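Local structure of OmpT protein (Vibrio cholerae serotype O1, 6EHD) at residues G9-Y14 with A38-N43; Q16-L21 with G34-G39; K55-L60 with Y67-I72; T90-Y95 with T298-D303. The protein probably forms a porin channel in the outer membrane, a beta barrel through which ions and small polar solutes diffuse. The protein carries 1 engineered substitution. One frame throughout, in Å; residues are numbered along the deposited sequence.

Contact 1 (G9-Y14 with A38-N43); sequences GTVDFY and AGVDAN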
# COMPACT_ATOMS: atom_id res chain seq x y z
N GLY A 9 -28.03 -12.11 -8.20
CA GLY A 9 -26.83 -12.56 -7.47
C GLY A 9 -25.69 -12.96 -8.42
O GLY A 9 -25.97 -13.48 -9.49
N THR A 10 -24.43 -12.71 -8.03
CA THR A 10 -23.21 -13.19 -8.76
C THR A 10 -22.19 -13.73 -7.80
O THR A 10 -22.00 -13.19 -6.68
CB THR A 10 -22.57 -12.03 -9.54
OG1 THR A 10 -22.50 -10.88 -8.68
CG2 THR A 10 -23.41 -11.66 -10.75
N VAL A 11 -21.54 -14.84 -8.17
CA VAL A 11 -20.49 -15.41 -7.38
C VAL A 11 -19.24 -15.41 -8.38
O VAL A 11 -19.37 -15.97 -9.46
CB VAL A 11 -20.85 -16.78 -6.84
CG1 VAL A 11 -19.72 -17.36 -6.02
CG2 VAL A 11 -22.07 -16.70 -5.88
N ASP A 12 -18.15 -14.69 -8.04
CA ASP A 12 -16.98 -14.57 -8.94
C ASP A 12 -15.79 -15.22 -8.28
O ASP A 12 -15.37 -14.82 -7.23
CB ASP A 12 -16.71 -13.11 -9.27
CG ASP A 12 -17.82 -12.49 -10.10
OD1 ASP A 12 -18.21 -13.09 -11.11
OD2 ASP A 12 -18.32 -11.42 -9.73
N PHE A 13 -15.25 -16.27 -8.89
CA PHE A 13 -14.00 -16.90 -8.42
C PHE A 13 -12.84 -16.20 -9.17
O PHE A 13 -12.95 -16.02 -10.37
CB PHE A 13 -13.93 -18.41 -8.69
CG PHE A 13 -14.78 -19.22 -7.77
CD1 PHE A 13 -16.15 -19.28 -7.97
CD2 PHE A 13 -14.22 -19.90 -6.70
CE1 PHE A 13 -16.95 -20.05 -7.14
CE2 PHE A 13 -15.01 -20.67 -5.86
CZ PHE A 13 -16.39 -20.72 -6.08
N TYR A 14 -11.84 -15.69 -8.45
CA TYR A 14 -10.81 -14.80 -9.12
C TYR A 14 -9.47 -15.11 -8.51
O TYR A 14 -9.41 -15.73 -7.47
CB TYR A 14 -11.13 -13.27 -8.96
CG TYR A 14 -10.98 -12.81 -7.54
CD1 TYR A 14 -12.05 -12.95 -6.56
CD2 TYR A 14 -9.78 -12.24 -7.08
CE1 TYR A 14 -11.86 -12.58 -5.25
CE2 TYR A 14 -9.59 -11.91 -5.78
CZ TYR A 14 -10.68 -12.05 -4.84
OH TYR A 14 -10.39 -11.72 -3.55
N ALA A 38 -5.99 -16.26 -4.31
CA ALA A 38 -7.18 -16.72 -4.94
C ALA A 38 -8.37 -16.42 -3.96
O ALA A 38 -8.23 -16.55 -2.80
CB ALA A 38 -7.13 -18.25 -5.16
N GLY A 39 -9.48 -15.99 -4.48
CA GLY A 39 -10.68 -15.69 -3.59
C GLY A 39 -12.02 -15.93 -4.28
O GLY A 39 -12.09 -16.34 -5.47
N VAL A 40 -13.11 -15.62 -3.53
CA VAL A 40 -14.46 -15.58 -4.04
C VAL A 40 -15.13 -14.31 -3.53
O VAL A 40 -14.90 -13.92 -2.37
CB VAL A 40 -15.23 -16.85 -3.64
CG1 VAL A 40 -15.19 -17.08 -2.15
CG2 VAL A 40 -16.66 -16.84 -4.14
N ASP A 41 -15.83 -13.66 -4.45
CA ASP A 41 -16.54 -12.38 -4.27
C ASP A 41 -18.01 -12.60 -4.67
O ASP A 41 -18.37 -12.70 -5.88
CB ASP A 41 -15.91 -11.29 -5.13
CG ASP A 41 -16.44 -9.89 -4.80
OD1 ASP A 41 -17.15 -9.68 -3.78
OD2 ASP A 41 -16.14 -8.95 -5.55
N ALA A 42 -18.89 -12.65 -3.66
CA ALA A 42 -20.34 -12.84 -3.86
C ALA A 42 -21.13 -11.53 -3.60
O ALA A 42 -20.86 -10.84 -2.61
CB ALA A 42 -20.82 -13.95 -2.92
N ASN A 43 -21.98 -11.14 -4.54
CA ASN A 43 -22.77 -9.89 -4.49
C ASN A 43 -24.25 -10.21 -4.72
O ASN A 43 -24.59 -11.09 -5.54
CB ASN A 43 -22.27 -8.79 -5.46
CG ASN A 43 -20.87 -8.26 -5.03
OD1 ASN A 43 -20.78 -7.34 -4.19
ND2 ASN A 43 -19.79 -8.95 -5.49
O HOH W 1 -19.67 -11.15 -7.42
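Tyr14 lies against Gly39 across two antiparallel strands, where Gly9–Tyr14 and Ala38–Asn43 run at 167° to each other. Hydrogen-bonded pairs (Thr10 with Asn43, Asp12 with Asp41, Tyr14 with Gly39) alternate with non-hydrogen-bonded ones, and each of the three has two backbone N-H···O=C bonds. From CB the tyrosine leads to CG, which sits between the backbone N and the carbonyl carbon (chi1 69°), and the ring beyond it lies over Gly39. CD1 comes to 3.6 Å from Gly39 O, CE1 to 3.5 Å from Gly39 C, and CZ to 3.8 Å from Gly39 CA, so the glycine backbone lies beneath one face of the ring, with Gly39 CA off-centre in a CH-pi contact. Glycine, having no side chain, lets the ring come this close to the backbone. This is the cross-strand pairing called aromatic rescue of glycine, in which the ring covers the glycine backbone. At the tip, OH bonds to Glu57.

Thr10 OG1 and Asn43 ND2 share a water, at 3.1 Å from OG1 and 2.9 Å from ND2, the amide donating. Short polar side chains at Thr10 and Asn43 suit a face where a water is bound. The other face is apolar: Val11 CG1 meets Val40 CG2 at 3.6 Å, and Val40 CG2 also lies over the centre of one face of the Phe13 ring. Asp12 and Phe13 bind calcium in another structure of this protein; none is bound here.

Strand 2–6 borders Val11 and Phe13 through backbone bonds, while strand 50–59 flanks Ala38–Asn43, pairing with Ala38 and Val40 and offering Gln53 to Asp41 OD1.

Contact 2 (Q16-L21 with G34-G39); sequences QLRTEL and GSSRAG. With C8E ((hydroxyethyloxy)tri(ethyloxy)octane), chain G.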
# COMPACT_ATOMS: atom_id res chain seq x y z
N GLN A 16 -4.71 -14.53 -8.93
CA GLN A 16 -3.41 -14.27 -9.68
C GLN A 16 -2.39 -15.27 -9.29
O GLN A 16 -2.19 -15.54 -8.07
CB GLN A 16 -2.82 -12.87 -9.32
CG GLN A 16 -3.67 -11.71 -9.66
CD GLN A 16 -3.03 -10.39 -9.32
OE1 GLN A 16 -1.80 -10.21 -9.49
NE2 GLN A 16 -3.85 -9.46 -8.79
N LEU A 17 -1.68 -15.85 -10.28
CA LEU A 17 -0.42 -16.53 -9.98
C LEU A 17 0.77 -15.68 -10.49
O LEU A 17 0.64 -15.09 -11.55
CB LEU A 17 -0.28 -17.90 -10.67
CG LEU A 17 -1.48 -18.85 -10.40
CD1 LEU A 17 -1.33 -20.13 -11.24
CD2 LEU A 17 -1.47 -19.17 -8.92
N ARG A 18 1.78 -15.54 -9.67
CA ARG A 18 2.97 -14.69 -9.98
C ARG A 18 4.28 -15.50 -9.88
O ARG A 18 4.47 -16.30 -8.95
CB ARG A 18 3.06 -13.49 -9.00
CG ARG A 18 1.75 -12.65 -8.90
CD ARG A 18 1.98 -11.35 -8.13
NE ARG A 18 0.84 -10.47 -8.11
CZ ARG A 18 0.85 -9.24 -7.59
NH1 ARG A 18 -0.24 -8.54 -7.63
NH2 ARG A 18 1.90 -8.77 -6.95
N THR A 19 5.22 -15.24 -10.80
CA THR A 19 6.63 -15.66 -10.65
C THR A 19 7.54 -14.41 -10.77
O THR A 19 7.46 -13.71 -11.77
CB THR A 19 6.95 -16.63 -11.81
OG1 THR A 19 6.08 -17.78 -11.72
CG2 THR A 19 8.39 -17.08 -11.79
N GLU A 20 8.34 -14.15 -9.76
CA GLU A 20 9.20 -12.92 -9.68
C GLU A 20 10.64 -13.32 -9.25
O GLU A 20 10.82 -14.18 -8.35
CB GLU A 20 8.57 -11.92 -8.65
CG GLU A 20 7.23 -11.35 -9.24
CD GLU A 20 6.49 -10.29 -8.36
OE1 GLU A 20 6.64 -10.35 -7.16
OE2 GLU A 20 5.61 -9.58 -8.91
N LEU A 21 11.63 -12.71 -9.92
CA LEU A 21 13.05 -12.84 -9.61
C LEU A 21 13.56 -11.45 -9.22
O LEU A 21 13.33 -10.49 -10.00
CB LEU A 21 13.77 -13.27 -10.85
CG LEU A 21 13.34 -14.68 -11.34
CD1 LEU A 21 12.15 -14.65 -12.29
CD2 LEU A 21 14.51 -15.40 -12.05
N GLY A 34 6.94 -13.69 -5.50
CA GLY A 34 5.68 -13.38 -6.14
C GLY A 34 4.46 -13.72 -5.29
O GLY A 34 4.20 -14.93 -5.14
N SER A 35 3.71 -12.66 -4.88
CA SER A 35 2.44 -12.65 -4.10
C SER A 35 1.09 -13.19 -4.75
O SER A 35 0.06 -12.56 -4.86
CB SER A 35 2.17 -11.28 -3.64
OG SER A 35 1.17 -11.35 -2.68
N SER A 36 1.05 -14.48 -4.91
CA SER A 36 -0.08 -15.13 -5.54
C SER A 36 -1.31 -15.22 -4.57
O SER A 36 -1.12 -15.34 -3.36
CB SER A 36 0.37 -16.54 -5.97
OG SER A 36 1.46 -16.47 -6.92
N ARG A 37 -2.49 -15.25 -5.13
CA ARG A 37 -3.73 -15.29 -4.30
C ARG A 37 -4.91 -15.86 -5.05
O ARG A 37 -4.92 -15.88 -6.26
CB ARG A 37 -4.04 -13.81 -3.81
CG ARG A 37 -4.73 -12.90 -4.79
CD ARG A 37 -3.89 -12.16 -5.83
NE ARG A 37 -2.67 -11.49 -5.37
CZ ARG A 37 -2.56 -10.20 -5.03
NH1 ARG A 37 -3.57 -9.38 -5.08
NH2 ARG A 37 -1.39 -9.79 -4.63
N ALA A 38 -5.99 -16.26 -4.31
CA ALA A 38 -7.18 -16.72 -4.94
C ALA A 38 -8.37 -16.42 -3.96
O ALA A 38 -8.23 -16.55 -2.80
CB ALA A 38 -7.13 -18.25 -5.16
N GLY A 39 -9.48 -15.99 -4.48
CA GLY A 39 -10.68 -15.69 -3.59
C GLY A 39 -12.02 -15.93 -4.28
O GLY A 39 -12.09 -16.34 -5.47
C11 C8E G . 0.41 1.35 -12.27
O12 C8E G . 0.77 -0.04 -12.02
C13 C8E G . 1.40 -0.19 -10.72
C14 C8E G . 1.59 -1.65 -10.35
O15 C8E G . 0.25 -2.15 -10.16
C16 C8E G . -0.02 -3.50 -10.42
C17 C8E G . 0.39 -4.11 -9.16
O18 C8E G . -0.61 -4.96 -8.59
C19 C8E G . -0.38 -5.80 -7.44
C20 C8E G . -0.69 -5.87 -5.90
O21 C8E G . 0.05 -6.86 -5.00
O HOH W 2 4.26 -10.08 -5.73
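Gln16 and Arg37 form an antiparallel hydrogen-bonded pair, with N and O of each residue bonded to O and N of the other, Gln16 N to Arg37 O at 3.0 Å. Beyond it Gly34–Ser36 leaves strand geometry in an inverse gamma turn centred on Ser35, and a side chain takes over the ladder: Ser36 OG, short and close to its own backbone, accepts from Arg18 N at 2.9 Å.

Arg37 is bent at chi2 and chi3, its CD lying 3.7 Å from Gln16 CB. NE and NH2 both grip Ser35 O side-on, with NE 3.0 Å from that oxygen and both bonds in the guanidinium plane. Arg18, extended from CG to NE, sets its guanidinium flat on that of Arg37, the centres of the two groups 4.3 Å apart and their planes at 11°. Its NE donates to Gln16 OE1 at 3.0 Å, from above the amide plane. The stacking of like charges is probably made tolerable by acceptors at their edges; Arg37 also meets a bound buffer sulfonate at NH1 and the detergent hydroxyl O21 at NH2. A water donates to Glu20 OE1 and accepts from Ser35 N and Arg18 NH2, while Glu20 OE2 bonds Tyr284. Stacked arginines on the barrel wall are consistent with the arginine cluster that faces loop L3 across the pore in general porins.

Strand 314–324 pairs with Leu17, Thr19 and Leu21 on the far edge of Gln16–Leu21, and strand 50–59 pairs with Ala38 beside the other segment.

Contact 3 (K55-L60 with Y67-I72); sequences KVEFAL and YVRNHI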
# COMPACT_ATOMS: atom_id res chain seq x y z
N LYS A 55 -16.96 -11.57 0.80
CA LYS A 55 -15.66 -11.81 0.04
C LYS A 55 -14.64 -12.46 0.94
O LYS A 55 -14.45 -12.05 2.09
CB LYS A 55 -15.17 -10.45 -0.53
CG LYS A 55 -13.91 -10.52 -1.38
CD LYS A 55 -13.62 -9.14 -2.07
CE LYS A 55 -12.28 -9.13 -2.81
NZ LYS A 55 -12.11 -7.86 -3.55
N VAL A 56 -13.86 -13.45 0.42
CA VAL A 56 -12.80 -13.97 1.17
C VAL A 56 -11.63 -14.26 0.16
O VAL A 56 -11.91 -14.61 -0.95
CB VAL A 56 -13.24 -15.26 1.92
CG1 VAL A 56 -13.73 -16.30 0.97
CG2 VAL A 56 -12.13 -15.77 2.82
N GLU A 57 -10.43 -13.96 0.59
CA GLU A 57 -9.21 -14.08 -0.26
C GLU A 57 -8.17 -14.79 0.52
O GLU A 57 -7.86 -14.40 1.68
CB GLU A 57 -8.71 -12.68 -0.63
CG GLU A 57 -7.54 -12.69 -1.71
CD GLU A 57 -7.16 -11.24 -2.22
OE1 GLU A 57 -6.08 -10.76 -1.85
OE2 GLU A 57 -7.99 -10.68 -2.96
N PHE A 58 -7.54 -15.79 -0.11
CA PHE A 58 -6.49 -16.57 0.53
C PHE A 58 -5.11 -16.42 -0.24
O PHE A 58 -5.08 -16.14 -1.44
CB PHE A 58 -6.83 -18.07 0.40
CG PHE A 58 -8.15 -18.46 1.04
CD1 PHE A 58 -8.20 -18.83 2.39
CD2 PHE A 58 -9.31 -18.49 0.28
CE1 PHE A 58 -9.41 -19.22 2.99
CE2 PHE A 58 -10.55 -18.89 0.89
CZ PHE A 58 -10.56 -19.23 2.24
N ALA A 59 -4.02 -16.56 0.48
CA ALA A 59 -2.68 -16.53 -0.12
C ALA A 59 -2.41 -17.90 -0.56
O ALA A 59 -2.84 -18.88 0.09
CB ALA A 59 -1.65 -16.15 0.83
N LEU A 60 -1.63 -17.97 -1.64
CA LEU A 60 -1.30 -19.23 -2.27
C LEU A 60 0.17 -19.50 -1.99
O LEU A 60 1.06 -19.07 -2.76
CB LEU A 60 -1.68 -19.22 -3.76
CG LEU A 60 -3.14 -19.35 -4.14
CD1 LEU A 60 -3.26 -19.56 -5.64
CD2 LEU A 60 -3.77 -20.54 -3.42
N TYR A 67 -3.57 -19.30 4.10
CA TYR A 67 -3.98 -18.41 5.17
C TYR A 67 -4.89 -17.32 4.56
O TYR A 67 -4.85 -17.06 3.37
CB TYR A 67 -2.78 -17.80 5.93
CG TYR A 67 -2.10 -16.60 5.23
CD1 TYR A 67 -1.05 -16.81 4.33
CD2 TYR A 67 -2.52 -15.27 5.47
CE1 TYR A 67 -0.44 -15.73 3.68
CE2 TYR A 67 -1.92 -14.18 4.83
CZ TYR A 67 -0.87 -14.41 3.93
OH TYR A 67 -0.23 -13.37 3.25
N VAL A 68 -5.69 -16.69 5.41
CA VAL A 68 -6.71 -15.71 4.98
C VAL A 68 -6.09 -14.32 4.82
O VAL A 68 -5.48 -13.79 5.78
CB VAL A 68 -7.83 -15.61 6.05
CG1 VAL A 68 -8.86 -14.56 5.60
CG2 VAL A 68 -8.51 -16.98 6.16
N ARG A 69 -6.21 -13.73 3.63
CA ARG A 69 -5.64 -12.35 3.41
C ARG A 69 -6.66 -11.27 3.77
O ARG A 69 -6.31 -10.25 4.41
CB ARG A 69 -5.18 -12.13 1.92
CG ARG A 69 -3.78 -12.71 1.66
CD ARG A 69 -3.51 -12.77 0.13
NE ARG A 69 -3.54 -11.49 -0.58
CZ ARG A 69 -2.53 -10.63 -0.69
NH1 ARG A 69 -2.68 -9.54 -1.41
NH2 ARG A 69 -1.38 -10.82 -0.09
N ASN A 70 -7.89 -11.46 3.27
CA ASN A 70 -9.05 -10.56 3.57
C ASN A 70 -10.27 -11.43 3.83
O ASN A 70 -10.41 -12.48 3.20
CB ASN A 70 -9.39 -9.70 2.34
CG ASN A 70 -8.61 -8.32 2.30
OD1 ASN A 70 -9.04 -7.45 1.57
ND2 ASN A 70 -7.56 -8.12 3.08
N HIS A 71 -11.22 -10.90 4.64
CA HIS A 71 -12.51 -11.58 4.90
C HIS A 71 -13.53 -10.48 5.27
O HIS A 71 -13.36 -9.79 6.28
CB HIS A 71 -12.31 -12.60 6.05
CG HIS A 71 -13.50 -13.46 6.34
ND1 HIS A 71 -13.52 -14.38 7.37
CD2 HIS A 71 -14.73 -13.53 5.77
CE1 HIS A 71 -14.70 -14.98 7.42
NE2 HIS A 71 -15.44 -14.50 6.44
N ILE A 72 -14.50 -10.28 4.39
CA ILE A 72 -15.31 -9.07 4.38
C ILE A 72 -16.81 -9.41 4.30
O ILE A 72 -17.23 -10.23 3.46
CB ILE A 72 -14.93 -8.18 3.15
CG1 ILE A 72 -13.44 -7.84 3.18
CG2 ILE A 72 -15.65 -6.86 3.17
CD1 ILE A 72 -12.90 -7.08 1.94
O HOH W 3 -5.41 -8.21 -1.96
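Glu57 and Arg69 meet in a salt bridge, OE1 accepting a hydrogen bond from NE at 2.9 Å in an almost perfectly straight line (179°). OE1 uses its anti lone pair, the one turned away from OE2, and the carboxylate and guanidinium are nearly coplanar at 8°. A water joins the same two groups, donating to OE1 and accepting from Arg69 NH1.

What brings the arginine round is a classic beta bulge. Arg69 and Asn70 both face Glu57, whose carbonyl oxygen accepts from Arg69 N and, weakly, from Asn70 N at 3.3 Å. The extra residue shifts the register by one between Glu57 and Phe58, and Arg69 turns onto the glutamate's side of the sheet. At the corner Asn70 ND2 donates to Arg69 O at 2.8 Å from above the carbonyl plane, which probably helps fix the turn. On the Lys55–Ile72 side of the bulge the ladder is regular, with Lys55 N bonded to Ile72 O at 3.0 Å; on the other side a single bond runs from Ala59 N to Tyr67 O at 3.0 Å. On the opposite face apolar residues pack, Phe58 CE1 reaching Val68 CG2 at 4.0 Å, as suits a barrel exterior.

Farther out, Tyr14 bonds Glu57 OE2 and Asp303 pairs with Arg69 NH2, so both ends of the salt bridge have second partners.

The Glu57 side chain also touches Arg37, and a buried carboxylate beside two cations should be stabilised in its charged form. The bonds at both its oxygens probably hold Glu57 rigid, and with it the orientation of the Arg69 guanidinium on the pore side of the wall.

Contact 4 (T90-Y95 with T298-D303); sequences TSDDVY and TNKGSD. With C8E ((hydroxyethyloxy)tri(ethyloxy)octane), chain G; C8E ((hydroxyethyloxy)tri(ethyloxy)octane), chain B.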
# COMPACT_ATOMS: atom_id res chain seq x y z
N THR A 90 -7.67 1.90 4.53
CA THR A 90 -8.16 2.93 3.62
C THR A 90 -6.92 3.70 2.99
O THR A 90 -6.91 3.99 1.77
CB THR A 90 -9.05 3.97 4.37
OG1 THR A 90 -10.19 3.30 4.91
CG2 THR A 90 -9.51 5.08 3.43
N SER A 91 -5.92 3.95 3.84
CA SER A 91 -4.64 4.59 3.35
C SER A 91 -3.95 3.79 2.22
O SER A 91 -3.37 4.39 1.26
CB SER A 91 -3.69 4.89 4.54
OG SER A 91 -3.51 3.73 5.36
N ASP A 92 -4.00 2.47 2.31
CA ASP A 92 -3.43 1.56 1.25
C ASP A 92 -4.28 1.58 0.01
O ASP A 92 -3.71 1.59 -1.10
CB ASP A 92 -3.31 0.16 1.77
CG ASP A 92 -2.44 -0.78 0.90
OD1 ASP A 92 -1.26 -0.52 0.74
OD2 ASP A 92 -2.97 -1.83 0.47
N ASP A 93 -5.62 1.66 0.15
CA ASP A 93 -6.53 1.70 -1.01
C ASP A 93 -6.28 3.00 -1.79
O ASP A 93 -6.23 3.02 -3.07
CB ASP A 93 -8.01 1.70 -0.57
CG ASP A 93 -8.48 0.40 0.10
OD1 ASP A 93 -7.80 -0.63 0.02
OD2 ASP A 93 -9.61 0.50 0.77
N VAL A 94 -6.19 4.14 -1.07
CA VAL A 94 -6.04 5.46 -1.75
C VAL A 94 -4.60 5.62 -2.31
O VAL A 94 -4.44 6.06 -3.43
CB VAL A 94 -6.35 6.61 -0.77
CG1 VAL A 94 -5.88 8.00 -1.24
CG2 VAL A 94 -7.80 6.60 -0.28
N TYR A 95 -3.59 5.24 -1.55
CA TYR A 95 -2.20 5.15 -1.98
C TYR A 95 -1.66 6.56 -2.40
O TYR A 95 -1.93 7.58 -1.65
CB TYR A 95 -2.01 4.03 -3.06
CG TYR A 95 -0.61 3.42 -3.10
CD1 TYR A 95 0.01 2.87 -1.93
CD2 TYR A 95 0.14 3.33 -4.32
CE1 TYR A 95 1.29 2.35 -1.94
CE2 TYR A 95 1.42 2.70 -4.33
CZ TYR A 95 2.02 2.25 -3.16
OH TYR A 95 3.29 1.65 -3.17
N THR A 298 6.04 0.01 2.27
CA THR A 298 5.36 -1.08 1.59
C THR A 298 5.23 -0.77 0.09
O THR A 298 4.94 0.36 -0.27
CB THR A 298 3.92 -1.31 2.27
OG1 THR A 298 2.91 -1.62 1.32
CG2 THR A 298 3.44 -0.17 3.06
N ASN A 299 5.69 -1.67 -0.78
CA ASN A 299 5.50 -1.51 -2.23
C ASN A 299 4.16 -2.18 -2.54
O ASN A 299 4.07 -3.47 -2.41
CB ASN A 299 6.64 -2.18 -3.00
CG ASN A 299 6.43 -2.12 -4.49
OD1 ASN A 299 6.10 -3.17 -5.14
ND2 ASN A 299 6.60 -0.93 -5.09
N LYS A 300 3.14 -1.39 -2.90
CA LYS A 300 1.81 -1.94 -3.18
C LYS A 300 1.83 -2.93 -4.36
O LYS A 300 1.15 -3.97 -4.34
CB LYS A 300 0.78 -0.85 -3.43
CG LYS A 300 -0.67 -1.33 -3.50
CD LYS A 300 -1.67 -0.20 -3.52
CE LYS A 300 -3.10 -0.64 -3.65
NZ LYS A 300 -3.98 0.52 -3.80
N GLY A 301 2.58 -2.62 -5.41
CA GLY A 301 2.60 -3.48 -6.61
C GLY A 301 2.95 -4.96 -6.32
O GLY A 301 2.21 -5.91 -6.75
N SER A 302 4.01 -5.15 -5.56
CA SER A 302 4.49 -6.50 -5.30
C SER A 302 4.05 -7.04 -3.92
O SER A 302 4.29 -8.23 -3.64
CB SER A 302 5.99 -6.52 -5.38
OG SER A 302 6.60 -5.81 -4.28
N ASP A 303 3.44 -6.20 -3.08
CA ASP A 303 3.13 -6.47 -1.71
C ASP A 303 4.38 -6.61 -0.83
O ASP A 303 4.29 -7.09 0.28
CB ASP A 303 2.38 -7.80 -1.53
CG ASP A 303 0.94 -7.66 -1.44
OD1 ASP A 303 0.36 -6.78 -2.11
OD2 ASP A 303 0.37 -8.50 -0.70
C11 C8E G . 0.41 1.35 -12.27
O12 C8E G . 0.77 -0.04 -12.02
C13 C8E G . 1.40 -0.19 -10.72
C14 C8E G . 1.59 -1.65 -10.35
O15 C8E G . 0.25 -2.15 -10.16
C16 C8E G . -0.02 -3.50 -10.42
C17 C8E G . 0.39 -4.11 -9.16
O18 C8E G . -0.61 -4.96 -8.59
C19 C8E G . -0.38 -5.80 -7.44
C20 C8E G . -0.69 -5.87 -5.90
O21 C8E G . 0.05 -6.86 -5.00
O9 C8E B . -11.93 1.85 -2.14
C10 C8E B . -12.95 0.90 -2.38
C11 C8E B . -13.78 1.12 -3.63
O12 C8E B . -13.90 2.51 -3.94
C13 C8E B . -14.76 2.76 -5.06
C14 C8E B . -14.71 4.24 -5.47
O15 C8E B . -13.37 4.80 -5.61
C16 C8E B . -13.45 6.14 -6.15
C17 C8E B . -12.20 6.95 -5.85
O18 C8E B . -11.01 6.22 -5.82
C19 C8E B . -9.76 6.88 -5.59
C20 C8E B . -9.20 6.59 -4.20
O21 C8E B . -9.10 5.19 -4.08
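Two hydrogen bonds tie Lys300 to the end of helix 90–94. Its ammonium NZ donates to Asp92 O at 2.9 Å, a carbonyl of the last helical turn; such ends carry partial negative charge, which suits a lysine. Its backbone N donates to Tyr95 OH at 3.1 Å, almost straight at 171°. That hydroxyl is also bonded to Asp98, so it is held from two directions.

Packing fills the span between these bonds. Lysine and tyrosine run past each other in opposite directions, and Lys300 CB sits over one face of the ring, 3.7 Å from the centroid of Tyr95 in a CH-pi contact, displaced toward CZ. Farther along, CD lies 3.8 Å from Tyr95 CG. CG of the lysine is anti to the backbone N (chi1 -170°) and the rest of the chain is extended, which gives it the reach to lie along the ring and still arrive at the helix.

In a general porin the insertion between the fifth and sixth barrel strands, loop L3, folds inward to narrow the pore. Helix 90–94 belongs to that insertion, between strands 80–84 and 121–128, and Thr298–Asp303 comes from the excursion before the last strand; the two meet near the centre of the chain.

Turn-forming bonds shape the second segment: Asn299 OD1 accepts from Ser302 N at 2.9 Å, an Asx motif, and from Ser302 OG at 2.8 Å.

Charges stand apart, Asp92 OD2 lying 5.0 Å from Lys300 NZ. Asp92 OD1 bonds Tyr110, and Asp93 pairs with Lys123.

Contacts 1 and 2 lie on the same hairpin of strands 9–24 and 30–47 and share Ala38 and Gly39; contact 3 lies on the hairpin of strands 50–59 and 67–77, whose first strand neighbours 30–47. Contact 1 is a surface contact about 23 Å from the centre of the chain, with a regular ladder, whereas contacts 2 and 3 are partly buried and interrupt theirs, by a turn and a bulge respectively, where arginines gather. Contact 4, the buried one, lies about 1 Å from that centre and joins two inward excursions through a few side chains. Polar bonds knit them together: Ala38 O with Phe58 N, Arg18 with Gly301, and the salt bridge from Arg69 to Asp303, which links barrel wall to pore interior.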